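Local coordinates for monovalent Na+/H+ antiporter subunit A (Dietzia sp. DQ12-45-1b, PDB 7D3U), which probably exchanges sodium ions for protons across the cell membrane as one subunit of the multi-subunit Mrp antiporter complex, at residues L118-D122 against Y248-R252; T135-F139 against T156-V161; T169-M174 against V201-I206; L251-E255 against A486-E490; W263-I268 against V304-V309. All blocks are in the same frame, centred on the assembly; numbering follows the deposited sequence.

Contact 1 (L118-D122 against Y248-R252); sequences LVLAD and YLLLR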
# COMPACT_ATOMS: atom_id res chain seq x y z
N LEU B 118 -15.12 23.56 -29.13
CA LEU B 118 -15.30 22.31 -29.86
C LEU B 118 -15.42 22.54 -31.36
O LEU B 118 -14.79 21.84 -32.16
CB LEU B 118 -16.52 21.56 -29.33
CG LEU B 118 -16.96 20.32 -30.09
CD1 LEU B 118 -15.81 19.35 -30.25
CD2 LEU B 118 -18.10 19.66 -29.36
N VAL B 119 -16.23 23.53 -31.76
CA VAL B 119 -16.39 23.77 -33.19
C VAL B 119 -15.17 24.47 -33.77
O VAL B 119 -14.86 24.30 -34.96
CB VAL B 119 -17.68 24.57 -33.46
CG1 VAL B 119 -18.90 23.72 -33.15
CG2 VAL B 119 -17.70 25.83 -32.63
N LEU B 120 -14.47 25.25 -32.97
CA LEU B 120 -13.21 25.89 -33.38
C LEU B 120 -12.01 25.04 -33.00
O LEU B 120 -11.09 25.51 -32.33
CB LEU B 120 -13.11 27.28 -32.76
CG LEU B 120 -14.07 28.33 -33.29
CD1 LEU B 120 -13.75 29.68 -32.69
CD2 LEU B 120 -13.98 28.38 -34.80
N ALA B 121 -11.99 23.78 -33.41
CA ALA B 121 -10.93 22.86 -33.02
C ALA B 121 -10.30 22.26 -34.27
O ALA B 121 -10.94 21.50 -34.99
CB ALA B 121 -11.47 21.75 -32.12
N ASP B 122 -9.04 22.62 -34.51
CA ASP B 122 -8.26 22.00 -35.58
C ASP B 122 -7.34 20.91 -35.07
O ASP B 122 -6.84 20.12 -35.88
CB ASP B 122 -7.43 23.05 -36.31
CG ASP B 122 -7.08 22.63 -37.72
OD1 ASP B 122 -7.77 21.74 -38.26
OD2 ASP B 122 -6.13 23.20 -38.30
N TYR B 248 -21.97 17.88 -35.26
CA TYR B 248 -20.80 18.57 -35.80
C TYR B 248 -19.63 17.61 -35.93
O TYR B 248 -18.82 17.74 -36.86
CB TYR B 248 -20.41 19.75 -34.92
CG TYR B 248 -19.01 20.24 -35.20
CD1 TYR B 248 -18.76 21.05 -36.29
CD2 TYR B 248 -17.95 19.89 -34.39
CE1 TYR B 248 -17.48 21.50 -36.57
CE2 TYR B 248 -16.67 20.32 -34.65
CZ TYR B 248 -16.44 21.13 -35.74
OH TYR B 248 -15.17 21.57 -36.01
N LEU B 249 -19.49 16.66 -35.00
CA LEU B 249 -18.42 15.68 -35.12
C LEU B 249 -18.64 14.78 -36.33
O LEU B 249 -17.68 14.44 -37.03
CB LEU B 249 -18.33 14.85 -33.85
CG LEU B 249 -17.09 13.96 -33.77
CD1 LEU B 249 -15.87 14.80 -33.48
CD2 LEU B 249 -17.27 12.89 -32.71
N LEU B 250 -19.88 14.38 -36.59
CA LEU B 250 -20.17 13.58 -37.77
C LEU B 250 -20.00 14.38 -39.05
O LEU B 250 -19.67 13.81 -40.09
CB LEU B 250 -21.59 13.01 -37.69
CG LEU B 250 -21.81 12.02 -36.55
CD1 LEU B 250 -23.14 11.34 -36.68
CD2 LEU B 250 -20.69 10.99 -36.53
N LEU B 251 -20.22 15.69 -39.00
CA LEU B 251 -20.05 16.52 -40.18
C LEU B 251 -18.58 16.79 -40.46
O LEU B 251 -18.16 16.82 -41.63
CB LEU B 251 -20.80 17.84 -40.01
CG LEU B 251 -22.19 17.92 -40.64
CD1 LEU B 251 -22.98 19.06 -40.05
CD2 LEU B 251 -22.06 18.08 -42.14
N ARG B 252 -17.78 16.99 -39.42
CA ARG B 252 -16.36 17.25 -39.60
C ARG B 252 -15.64 16.02 -40.14
O ARG B 252 -14.91 16.10 -41.13
CB ARG B 252 -15.73 17.69 -38.28
CG ARG B 252 -14.24 17.94 -38.35
CD ARG B 252 -13.90 18.93 -39.45
NE ARG B 252 -14.22 20.30 -39.06
CZ ARG B 252 -13.32 21.17 -38.61
NH1 ARG B 252 -12.05 20.82 -38.49
NH2 ARG B 252 -13.70 22.40 -38.28
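Val119 lies over one face of the Tyr248 ring, its CG1 4.0 Å from the centroid of that ring and only 8° off the ring normal, a CH-pi contact with the methyl above the middle of the aromatic system. Swinging CG1 anti to the carbonyl carbon (chi1 -69°) is what carries this branch of Val119 across the ring. Tyr248 meets it with CG anti to its own nitrogen (chi1 164°), which sends the ring along the end of helix 102-119 and brings its OH to 2.9 Å from Val119 O. The Leu118 side chain packs less closely, its CG 4.4 Å from Tyr248 CD2, although the Leu118 carbonyl oxygen lies nearer the ring. The tyrosine belongs to helix 243-252, which follows helix 231-240 after a short break; such a broken transmembrane helix is a hallmark of the antiporter-like subunits shared with complex I. Tyrosine suits the spot because its flat hydrocarbon body packs against valine while the hydroxyl reaches the polar helix end. One turn later, Arg252 bends at chi2 and chi3, folding its guanidinium back so that NH1 stands 3.7 Å from Ala121 O. Asp122 OD1 is near the guanidinium plane, at an edge, but 4.4 Å from Arg252 NH1, too far for a salt bridge. Each charge has a nearer mate: Arg252 pairs with Asp70, whereas Asp122 holds Arg66 and Ser184.

Contact 2 (T135-F139 against T156-V161); sequences TLCSF and TLLVTV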
# COMPACT_ATOMS: atom_id res chain seq x y z
N THR B 135 -19.44 18.08 -21.84
CA THR B 135 -20.14 17.03 -21.10
C THR B 135 -20.13 17.31 -19.60
O THR B 135 -21.13 17.06 -18.92
CB THR B 135 -19.55 15.65 -21.42
OG1 THR B 135 -20.39 14.64 -20.85
CG2 THR B 135 -18.15 15.48 -20.87
N LEU B 136 -19.05 17.89 -19.07
CA LEU B 136 -19.01 18.23 -17.65
C LEU B 136 -19.94 19.39 -17.34
O LEU B 136 -20.65 19.37 -16.32
CB LEU B 136 -17.58 18.56 -17.23
CG LEU B 136 -16.72 17.42 -16.70
CD1 LEU B 136 -15.53 17.98 -15.94
CD2 LEU B 136 -17.53 16.50 -15.81
N CYS B 137 -19.93 20.42 -18.18
CA CYS B 137 -20.83 21.54 -17.96
C CYS B 137 -22.29 21.09 -18.04
O CYS B 137 -23.13 21.57 -17.27
CB CYS B 137 -20.56 22.64 -18.98
SG CYS B 137 -21.84 23.89 -19.05
N SER B 138 -22.59 20.15 -18.93
CA SER B 138 -23.96 19.64 -19.01
C SER B 138 -24.31 18.82 -17.78
O SER B 138 -25.44 18.91 -17.27
CB SER B 138 -24.13 18.80 -20.27
OG SER B 138 -25.44 18.27 -20.33
N PHE B 139 -23.38 17.99 -17.30
CA PHE B 139 -23.62 17.26 -16.07
C PHE B 139 -23.94 18.21 -14.93
O PHE B 139 -24.90 17.99 -14.17
CB PHE B 139 -22.41 16.39 -15.72
CG PHE B 139 -22.40 15.90 -14.31
CD1 PHE B 139 -23.18 14.83 -13.92
CD2 PHE B 139 -21.61 16.51 -13.35
CE1 PHE B 139 -23.17 14.38 -12.62
CE2 PHE B 139 -21.60 16.06 -12.05
CZ PHE B 139 -22.38 14.99 -11.69
N THR B 156 -26.49 10.92 -17.59
CA THR B 156 -26.04 11.72 -18.72
C THR B 156 -24.52 11.75 -18.80
O THR B 156 -23.95 11.53 -19.88
CB THR B 156 -26.59 13.14 -18.60
OG1 THR B 156 -27.96 13.16 -19.03
CG2 THR B 156 -25.79 14.11 -19.46
N LEU B 157 -23.85 12.00 -17.68
CA LEU B 157 -22.40 12.01 -17.68
C LEU B 157 -21.84 10.65 -18.08
O LEU B 157 -20.90 10.58 -18.88
CB LEU B 157 -21.87 12.43 -16.31
CG LEU B 157 -20.36 12.64 -16.23
CD1 LEU B 157 -19.91 13.62 -17.28
CD2 LEU B 157 -19.96 13.12 -14.85
N LEU B 158 -22.41 9.57 -17.55
CA LEU B 158 -21.90 8.24 -17.86
C LEU B 158 -22.06 7.92 -19.34
O LEU B 158 -21.13 7.41 -19.98
CB LEU B 158 -22.61 7.20 -17.01
CG LEU B 158 -22.06 7.01 -15.59
CD1 LEU B 158 -22.88 5.98 -14.84
CD2 LEU B 158 -20.60 6.61 -15.65
N VAL B 159 -23.23 8.21 -19.91
CA VAL B 159 -23.48 7.84 -21.30
C VAL B 159 -22.69 8.73 -22.25
O VAL B 159 -22.18 8.26 -23.27
CB VAL B 159 -24.99 7.88 -21.60
CG1 VAL B 159 -25.24 7.54 -23.06
CG2 VAL B 159 -25.72 6.89 -20.72
N THR B 160 -22.56 10.02 -21.93
CA THR B 160 -21.82 10.91 -22.82
C THR B 160 -20.32 10.85 -22.59
O THR B 160 -19.57 11.43 -23.39
CB THR B 160 -22.30 12.35 -22.66
OG1 THR B 160 -22.02 12.80 -21.33
CG2 THR B 160 -23.79 12.45 -22.93
N VAL B 161 -19.85 10.17 -21.55
CA VAL B 161 -18.43 9.89 -21.42
C VAL B 161 -18.08 8.55 -22.05
O VAL B 161 -17.05 8.42 -22.72
CB VAL B 161 -18.01 9.95 -19.94
CG1 VAL B 161 -16.82 9.04 -19.68
CG2 VAL B 161 -17.68 11.37 -19.55
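Thr135 donates its hydroxyl to Thr160, OG1 to OG1 at 2.5 Å, and so joins helices 124-142 and 150-164, two members of the transmembrane bundle of the complex I/Mrp antiporter family, which run antiparallel at 165° with their axes 9.5 Å apart. OG1 of Thr135 stands anti to the backbone nitrogen and points across the interface, while its CG2 lies 4.3 Å from Val161 CG2. The chain of bonds continues into the second helix: Thr160 OG1 in turn donates a hydrogen bond to Thr156 O at 2.7 Å, the donor tilted 33° from the carbonyl plane. Thr156 O also accepts the helical N-H of Thr160, and the two donors reach it from opposite faces. Threonine thus suits each place, since these bonds satisfy two buried hydroxyls between the helices. A valine in place of Thr160 would probably leave the Thr135 hydroxyl without its acceptor and Thr156 O without its second donor. Leu136 follows, touching Leu157 at 4.0 Å between its CD2 and the leucine CD1. Ser138 adds a small side chain, its OG 4.3 Å from Thr156 CG2. Phe139 then offers a ring face to Leu157, whose CD2 lies 3.9 Å from the ring centroid, displaced toward the rim, while Leu157 CB sits 3.6 Å from Phe139 CD1. Around the pair, Lys213 of helix 196-213 touches both Thr135 and Thr160, and Phe111 of helix 102-119 packs on Ser138. The neighbouring subunit D also reaches the two helices, its Ile383 touching Leu136 and its Leu423 touching Leu157.

Contact 3 (T169-M174 against V201-I206); sequences TAAALM and VIAVLI. With LMT (dodecyl-beta-D-maltoside), chain C.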
# COMPACT_ATOMS: atom_id res chain seq x y z
N THR B 169 -10.21 7.28 -27.96
CA THR B 169 -9.55 6.16 -28.64
C THR B 169 -9.37 6.46 -30.12
O THR B 169 -8.31 6.16 -30.69
CB THR B 169 -10.35 4.88 -28.45
OG1 THR B 169 -10.50 4.62 -27.05
CG2 THR B 169 -9.64 3.71 -29.09
N ALA B 170 -10.37 7.06 -30.76
CA ALA B 170 -10.23 7.44 -32.16
C ALA B 170 -9.13 8.47 -32.34
O ALA B 170 -8.34 8.39 -33.29
CB ALA B 170 -11.56 7.97 -32.70
N ALA B 171 -9.05 9.45 -31.44
CA ALA B 171 -8.00 10.46 -31.52
C ALA B 171 -6.62 9.84 -31.36
O ALA B 171 -5.70 10.16 -32.12
CB ALA B 171 -8.23 11.54 -30.46
N ALA B 172 -6.46 8.96 -30.38
CA ALA B 172 -5.16 8.33 -30.17
C ALA B 172 -4.78 7.44 -31.34
O ALA B 172 -3.61 7.40 -31.74
CB ALA B 172 -5.18 7.53 -28.87
N LEU B 173 -5.75 6.74 -31.93
CA LEU B 173 -5.47 5.92 -33.10
C LEU B 173 -5.03 6.77 -34.28
O LEU B 173 -4.06 6.45 -34.96
CB LEU B 173 -6.70 5.09 -33.46
CG LEU B 173 -6.90 3.81 -32.65
CD1 LEU B 173 -8.29 3.25 -32.89
CD2 LEU B 173 -5.84 2.79 -32.99
N MET B 174 -5.74 7.88 -34.52
CA MET B 174 -5.37 8.75 -35.63
C MET B 174 -4.04 9.45 -35.37
O MET B 174 -3.33 9.81 -36.32
CB MET B 174 -6.47 9.78 -35.87
CG MET B 174 -7.75 9.17 -36.40
SD MET B 174 -9.04 10.40 -36.67
CE MET B 174 -9.19 11.09 -35.03
N VAL B 201 -12.74 0.92 -38.28
CA VAL B 201 -12.66 1.03 -36.83
C VAL B 201 -12.87 2.47 -36.39
O VAL B 201 -13.60 2.74 -35.43
CB VAL B 201 -11.31 0.48 -36.33
CG1 VAL B 201 -11.00 1.00 -34.94
CG2 VAL B 201 -11.33 -1.04 -36.34
N ILE B 202 -12.24 3.42 -37.09
CA ILE B 202 -12.38 4.82 -36.71
C ILE B 202 -13.82 5.29 -36.92
O ILE B 202 -14.36 6.06 -36.11
CB ILE B 202 -11.38 5.69 -37.50
CG1 ILE B 202 -9.96 5.37 -37.06
CG2 ILE B 202 -11.66 7.16 -37.28
CD1 ILE B 202 -9.76 5.44 -35.57
N ALA B 203 -14.47 4.82 -37.99
CA ALA B 203 -15.86 5.19 -38.23
C ALA B 203 -16.76 4.66 -37.13
O ALA B 203 -17.65 5.37 -36.66
CB ALA B 203 -16.31 4.67 -39.59
N VAL B 204 -16.55 3.41 -36.71
CA VAL B 204 -17.37 2.85 -35.64
C VAL B 204 -17.14 3.62 -34.34
O VAL B 204 -18.09 3.97 -33.63
CB VAL B 204 -17.08 1.35 -35.47
CG1 VAL B 204 -17.55 0.87 -34.11
CG2 VAL B 204 -17.76 0.56 -36.57
N LEU B 205 -15.88 3.91 -34.02
CA LEU B 205 -15.58 4.63 -32.78
C LEU B 205 -16.19 6.02 -32.78
O LEU B 205 -16.76 6.46 -31.78
CB LEU B 205 -14.07 4.72 -32.58
CG LEU B 205 -13.37 3.43 -32.17
CD1 LEU B 205 -11.90 3.69 -31.91
CD2 LEU B 205 -14.02 2.83 -30.94
N ILE B 206 -16.12 6.73 -33.91
CA ILE B 206 -16.64 8.09 -33.94
C ILE B 206 -18.17 8.09 -33.99
O ILE B 206 -18.80 8.97 -33.39
CB ILE B 206 -16.02 8.85 -35.12
CG1 ILE B 206 -14.66 9.39 -34.71
CG2 ILE B 206 -16.92 9.98 -35.58
CD1 ILE B 206 -13.80 9.80 -35.86
C1B LMT C . -3.32 -0.94 -35.60
C2B LMT C . -1.96 -1.61 -35.40
C3B LMT C . -1.13 -0.83 -34.36
C4B LMT C . -1.20 0.69 -34.66
C5B LMT C . -2.68 1.11 -34.64
C6B LMT C . -2.98 2.01 -35.83
O1B LMT C . -4.30 -1.93 -35.57
O2B LMT C . -2.20 -2.88 -34.95
O3B LMT C . 0.16 -1.29 -34.29
O4' LMT C . -0.51 1.40 -33.70
O5B LMT C . -3.56 0.01 -34.61
O6B LMT C . -1.97 1.91 -36.76
C1' LMT C . -7.70 -3.42 -34.84
C2' LMT C . -7.57 -3.26 -36.37
C3' LMT C . -6.13 -2.82 -36.78
C4' LMT C . -5.60 -1.60 -36.00
C5' LMT C . -6.44 -1.37 -34.72
C6' LMT C . -7.56 -0.35 -34.81
O1' LMT C . -8.98 -3.15 -34.43
O2' LMT C . -7.83 -4.47 -36.95
O3' LMT C . -6.09 -2.55 -38.12
O5' LMT C . -6.82 -2.58 -34.09
O6' LMT C . -7.71 0.15 -33.55
C1 LMT C . -9.21 -3.41 -33.06
C2 LMT C . -9.74 -2.12 -32.52
C3 LMT C . -9.67 -1.93 -31.04
C4 LMT C . -9.22 -0.51 -30.80
C5 LMT C . -9.46 -0.12 -29.38
C6 LMT C . -10.91 -0.12 -29.04
C7 LMT C . -11.12 0.58 -27.73
C8 LMT C . -12.57 0.81 -27.52
C9 LMT C . -12.89 1.67 -26.35
C10 LMT C . -14.34 1.47 -26.01
C11 LMT C . -14.76 2.34 -24.87
C12 LMT C . -16.18 2.09 -24.48
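Ala170 fits among Ile202, Leu205 and Ile206 in an antiparallel helix pair of the antiporter transmembrane bundle, the axes crossing at -153° and 9.6 Å apart. Around this methyl, protein packs on protein. Alanine suits the place because a single methyl lets the opposing branched residues come in: Ala170 CB lies 4.0 Å from Ile206 CG1 and 4.1 Å from Leu205 CB. Ile202 bends at chi2 (-52°), so that its CD1 turns across to Leu173, 3.7 Å from the leucine CB, where the two side chains run past each other in opposite directions. Met174 flanks the same isoleucine with its flexible thioether, SD being 4.2 Å from Ile202 CG2. The other side is bordered by a dodecyl maltoside rather than by protein alone. Val201, partly exposed, rests on its sugar, with CG1 3.7 Å from C6', and the sugar head also hydrogen-bonds to Leu400 O of the neighbouring subunit D. Leu173 turns its branches toward this head group as well, and the alkyl tail runs on past Thr169. There Thr169 CG2 serves both neighbours, 3.6 Å from Leu205 CD1 and 3.7 Å from C7 of the detergent tail.

Contact 4 (L251-E255 against A486-E490); sequences LRFSE and ASIGE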
# COMPACT_ATOMS: atom_id res chain seq x y z
N LEU B 251 -20.22 15.69 -39.00
CA LEU B 251 -20.05 16.52 -40.18
C LEU B 251 -18.58 16.79 -40.46
O LEU B 251 -18.16 16.82 -41.63
CB LEU B 251 -20.80 17.84 -40.01
CG LEU B 251 -22.19 17.92 -40.64
CD1 LEU B 251 -22.98 19.06 -40.05
CD2 LEU B 251 -22.06 18.08 -42.14
N ARG B 252 -17.78 16.99 -39.42
CA ARG B 252 -16.36 17.25 -39.60
C ARG B 252 -15.64 16.02 -40.14
O ARG B 252 -14.91 16.10 -41.13
CB ARG B 252 -15.73 17.69 -38.28
CG ARG B 252 -14.24 17.94 -38.35
CD ARG B 252 -13.90 18.93 -39.45
NE ARG B 252 -14.22 20.30 -39.06
CZ ARG B 252 -13.32 21.17 -38.61
NH1 ARG B 252 -12.05 20.82 -38.49
NH2 ARG B 252 -13.70 22.40 -38.28
N PHE B 253 -15.84 14.87 -39.50
CA PHE B 253 -15.17 13.65 -39.90
C PHE B 253 -15.77 13.02 -41.15
O PHE B 253 -15.30 11.97 -41.58
CB PHE B 253 -15.19 12.64 -38.76
CG PHE B 253 -14.09 12.83 -37.77
CD1 PHE B 253 -12.85 12.27 -37.98
CD2 PHE B 253 -14.29 13.57 -36.62
CE1 PHE B 253 -11.83 12.45 -37.08
CE2 PHE B 253 -13.28 13.76 -35.71
CZ PHE B 253 -12.04 13.19 -35.94
N SER B 254 -16.79 13.63 -41.74
CA SER B 254 -17.38 13.09 -42.95
C SER B 254 -16.53 13.36 -44.19
O SER B 254 -16.86 12.86 -45.27
CB SER B 254 -18.78 13.66 -43.16
OG SER B 254 -19.35 13.17 -44.36
N GLU B 255 -15.45 14.13 -44.07
CA GLU B 255 -14.56 14.34 -45.20
C GLU B 255 -13.76 13.09 -45.51
O GLU B 255 -13.47 12.81 -46.69
CB GLU B 255 -13.62 15.51 -44.93
CG GLU B 255 -12.60 15.75 -46.03
CD GLU B 255 -11.97 17.13 -45.95
OE1 GLU B 255 -12.00 17.73 -44.85
OE2 GLU B 255 -11.45 17.61 -46.98
N ALA B 486 -16.73 22.10 -47.11
CA ALA B 486 -15.67 21.99 -46.11
C ALA B 486 -15.91 20.86 -45.12
O ALA B 486 -14.97 20.49 -44.41
CB ALA B 486 -15.52 23.31 -45.34
N SER B 487 -17.13 20.33 -45.06
CA SER B 487 -17.38 19.15 -44.23
C SER B 487 -16.95 17.88 -44.94
O SER B 487 -16.39 16.97 -44.31
CB SER B 487 -18.86 19.08 -43.86
OG SER B 487 -19.54 18.15 -44.69
N ILE B 488 -17.20 17.79 -46.25
CA ILE B 488 -16.66 16.72 -47.07
C ILE B 488 -15.90 17.35 -48.23
O ILE B 488 -15.82 18.57 -48.34
CB ILE B 488 -17.76 15.76 -47.58
CG1 ILE B 488 -18.61 16.43 -48.64
CG2 ILE B 488 -18.63 15.30 -46.43
CD1 ILE B 488 -19.76 15.57 -49.09
N GLY B 489 -15.35 16.51 -49.11
CA GLY B 489 -14.50 17.00 -50.18
C GLY B 489 -15.21 17.87 -51.20
O GLY B 489 -14.93 19.07 -51.30
N GLU B 490 -16.11 17.27 -51.98
CA GLU B 490 -16.75 17.98 -53.07
C GLU B 490 -17.72 19.03 -52.55
O GLU B 490 -18.00 19.13 -51.35
CB GLU B 490 -17.48 16.99 -53.99
CG GLU B 490 -16.83 15.62 -54.07
CD GLU B 490 -17.77 14.55 -54.58
OE1 GLU B 490 -18.53 14.84 -55.53
OE2 GLU B 490 -17.76 13.43 -54.03
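Glu255 and Ile488 lie CA to CA at 3.7 Å in this model, where the chain leaving helix 243-252 meets the loop between helices 477-484 and 504-520. This joins the end of a broken transmembrane helix to a stretch more than two hundred residues on. Glu255 can be followed outward. Its CB lies beside the Ser487 carbonyl oxygen and 3.9 Å from Ile488 CA; CG passes Gly489 N at 4.2 Å, the glycine presenting only backbone there. CG is set anti to the backbone nitrogen (chi1 177°) and the chain continues extended, carrying the carboxylate along the loop until OE1 comes within 4.1 Å of Ala486 O, with no bond between them. The partly exposed outer part of the contact suits a charged side chain, which also touches Leu187 and Val188. Deeper in, Leu251 lays CD2 against Ser487, 3.8 Å from the serine CB. Ile488 directs CG2 at Ser254, 3.7 Å from that residue's CB, while Met315 of helix 312-341 touches all four of these inner residues. No hydrogen bond or salt bridge links the segments, and Leu251 O and Ser487 O, both acceptors, come near each other; the chemistry implies a contact that relies on side-chain packing, shared with Met315.

Contact 5 (W263-I268 against V304-V309); sequences WNLLLI and VATIGV. With LMT (dodecyl-beta-D-maltoside), chain V.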
# COMPACT_ATOMS: atom_id res chain seq x y z
N TRP B 263 -19.44 2.93 -41.98
CA TRP B 263 -19.89 4.24 -41.54
C TRP B 263 -21.27 4.55 -42.09
O TRP B 263 -22.17 4.95 -41.35
CB TRP B 263 -18.88 5.31 -41.97
CG TRP B 263 -19.39 6.71 -41.94
CD1 TRP B 263 -20.16 7.33 -42.88
CD2 TRP B 263 -19.12 7.70 -40.94
NE1 TRP B 263 -20.40 8.63 -42.51
CE2 TRP B 263 -19.77 8.88 -41.32
CE3 TRP B 263 -18.40 7.69 -39.74
CZ2 TRP B 263 -19.73 10.04 -40.56
CZ3 TRP B 263 -18.35 8.84 -38.99
CH2 TRP B 263 -19.01 10.00 -39.40
N ASN B 264 -21.44 4.39 -43.41
CA ASN B 264 -22.73 4.64 -44.03
C ASN B 264 -23.83 3.83 -43.36
O ASN B 264 -24.89 4.36 -43.02
CB ASN B 264 -22.66 4.32 -45.52
CG ASN B 264 -21.98 5.40 -46.32
OD1 ASN B 264 -21.78 6.51 -45.83
ND2 ASN B 264 -21.61 5.08 -47.55
N LEU B 265 -23.58 2.54 -43.13
CA LEU B 265 -24.61 1.69 -42.54
C LEU B 265 -24.89 2.09 -41.09
O LEU B 265 -26.05 2.33 -40.72
CB LEU B 265 -24.18 0.23 -42.61
CG LEU B 265 -25.13 -0.77 -41.95
CD1 LEU B 265 -25.49 -1.87 -42.93
CD2 LEU B 265 -24.50 -1.35 -40.70
N LEU B 266 -23.85 2.18 -40.26
CA LEU B 266 -24.04 2.49 -38.85
C LEU B 266 -24.67 3.86 -38.65
O LEU B 266 -25.35 4.08 -37.65
CB LEU B 266 -22.70 2.41 -38.12
CG LEU B 266 -22.74 2.52 -36.60
CD1 LEU B 266 -23.74 1.53 -36.03
CD2 LEU B 266 -21.36 2.27 -36.03
N LEU B 267 -24.46 4.78 -39.58
CA LEU B 267 -25.10 6.08 -39.48
C LEU B 267 -26.55 6.02 -39.95
O LEU B 267 -27.46 6.40 -39.21
CB LEU B 267 -24.33 7.12 -40.29
CG LEU B 267 -23.14 7.82 -39.65
CD1 LEU B 267 -22.04 6.82 -39.39
CD2 LEU B 267 -22.63 8.96 -40.51
N ILE B 268 -26.77 5.52 -41.17
CA ILE B 268 -28.10 5.55 -41.77
C ILE B 268 -29.09 4.74 -40.93
O ILE B 268 -30.15 5.24 -40.54
CB ILE B 268 -28.05 5.05 -43.22
CG1 ILE B 268 -27.45 6.11 -44.13
CG2 ILE B 268 -29.43 4.66 -43.70
CD1 ILE B 268 -27.35 5.68 -45.57
N VAL B 304 -28.53 12.69 -38.48
CA VAL B 304 -27.42 11.76 -38.60
C VAL B 304 -27.65 10.80 -39.75
O VAL B 304 -26.71 10.32 -40.38
CB VAL B 304 -27.17 11.02 -37.27
CG1 VAL B 304 -26.59 11.96 -36.23
CG2 VAL B 304 -28.42 10.35 -36.79
N ALA B 305 -28.92 10.51 -40.07
CA ALA B 305 -29.20 9.67 -41.22
C ALA B 305 -28.82 10.38 -42.52
O ALA B 305 -28.10 9.82 -43.36
CB ALA B 305 -30.68 9.28 -41.24
N THR B 306 -29.27 11.62 -42.69
CA THR B 306 -28.92 12.33 -43.92
C THR B 306 -27.44 12.70 -43.95
O THR B 306 -26.93 13.07 -45.01
CB THR B 306 -29.75 13.59 -44.11
OG1 THR B 306 -29.23 14.34 -45.21
CG2 THR B 306 -29.68 14.46 -42.89
N ILE B 307 -26.74 12.62 -42.82
CA ILE B 307 -25.29 12.73 -42.84
C ILE B 307 -24.67 11.43 -43.32
O ILE B 307 -23.78 11.43 -44.17
CB ILE B 307 -24.76 13.13 -41.45
CG1 ILE B 307 -24.91 14.62 -41.23
CG2 ILE B 307 -23.31 12.72 -41.29
CD1 ILE B 307 -24.62 15.05 -39.82
N GLY B 308 -25.14 10.30 -42.79
CA GLY B 308 -24.66 9.01 -43.22
C GLY B 308 -24.93 8.71 -44.67
O GLY B 308 -24.29 7.81 -45.23
N VAL B 309 -25.87 9.42 -45.29
CA VAL B 309 -26.00 9.34 -46.75
C VAL B 309 -24.65 9.64 -47.41
O VAL B 309 -24.24 8.95 -48.35
CB VAL B 309 -27.10 10.29 -47.24
CG1 VAL B 309 -26.97 10.53 -48.74
CG2 VAL B 309 -28.47 9.72 -46.92
C1 LMT V . -21.83 0.86 -52.50
C2 LMT V . -21.64 1.12 -51.04
C3 LMT V . -22.33 0.19 -50.10
C4 LMT V . -22.47 0.89 -48.78
C5 LMT V . -23.38 0.12 -47.88
C6 LMT V . -24.28 1.01 -47.10
C7 LMT V . -25.47 0.24 -46.61
C8 LMT V . -26.52 1.19 -46.17
C9 LMT V . -27.91 0.65 -46.25
C10 LMT V . -28.85 1.79 -46.00
C11 LMT V . -30.28 1.36 -46.10
C12 LMT V . -30.96 1.40 -44.77
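Gly308 faces Leu267 with no side chain at all, in keeping with two transmembrane helices that come within 7.8 Å of each other, axis to axis. Leu267 CB lies 3.5 Å from Gly308 CA, and a side chain on the glycine would probably run into this leucine. Ala305, one turn earlier, is the second small residue on this face; its CA approaches that of Ile268 to 4.3 Å, and its methyl lies 4.1 Å from Ile268 O. The helices run antiparallel at 162° within the complex I/Mrp antiporter bundle. Ile268 spreads its two branches in different directions. With chi1 at -76°, CG1 lies beside its own nitrogen and reaches Gly308, 3.7 Å from the glycine C, and Ile268 CD1 goes on to Val309 CG2 at 4.4 Å. The other branch, Ile268 CG2, stands anti to the nitrogen and meets C10 of a dodecyl maltoside tail at 3.7 Å. An alanine in place of Ile268 would probably open a gap over the Gly308 carbonyl and leave the detergent tail without its methyl partner. Behind the pair, Leu250 of helix 243-252 packs on Val304. Gly308 and Ala305 form the low surface on which Leu267 and Ile268 pack, with Ile307 and Val309 beside them; this part of the interface is largely apolar, which suits a membrane interior where exposed polar groups would be costly.

Helix 243-252 and its end connect most of these sites. Contacts 1 and 4 share Leu251 and Arg252, with centres 10 Å apart. Leu250 CD2 reaches Trp263 CH2 of contact 5 at 3.5 Å, and Leu251 CG meets Ile307 CD1 at 3.8 Å. Contact 3 joins the cluster through Ile206, whose CD1 lies 3.4 Å from Phe253 CD1 of contact 4, and through Ala203, packed on Trp263. Contact 2 stands apart: its centre is 18 Å from that of contact 1, and its nearest atoms are about 9 Å from contact 3. Detergent molecules border contacts 3 and 5, whose centres are 17 Å apart, while subunit D touches contacts 2 and 3.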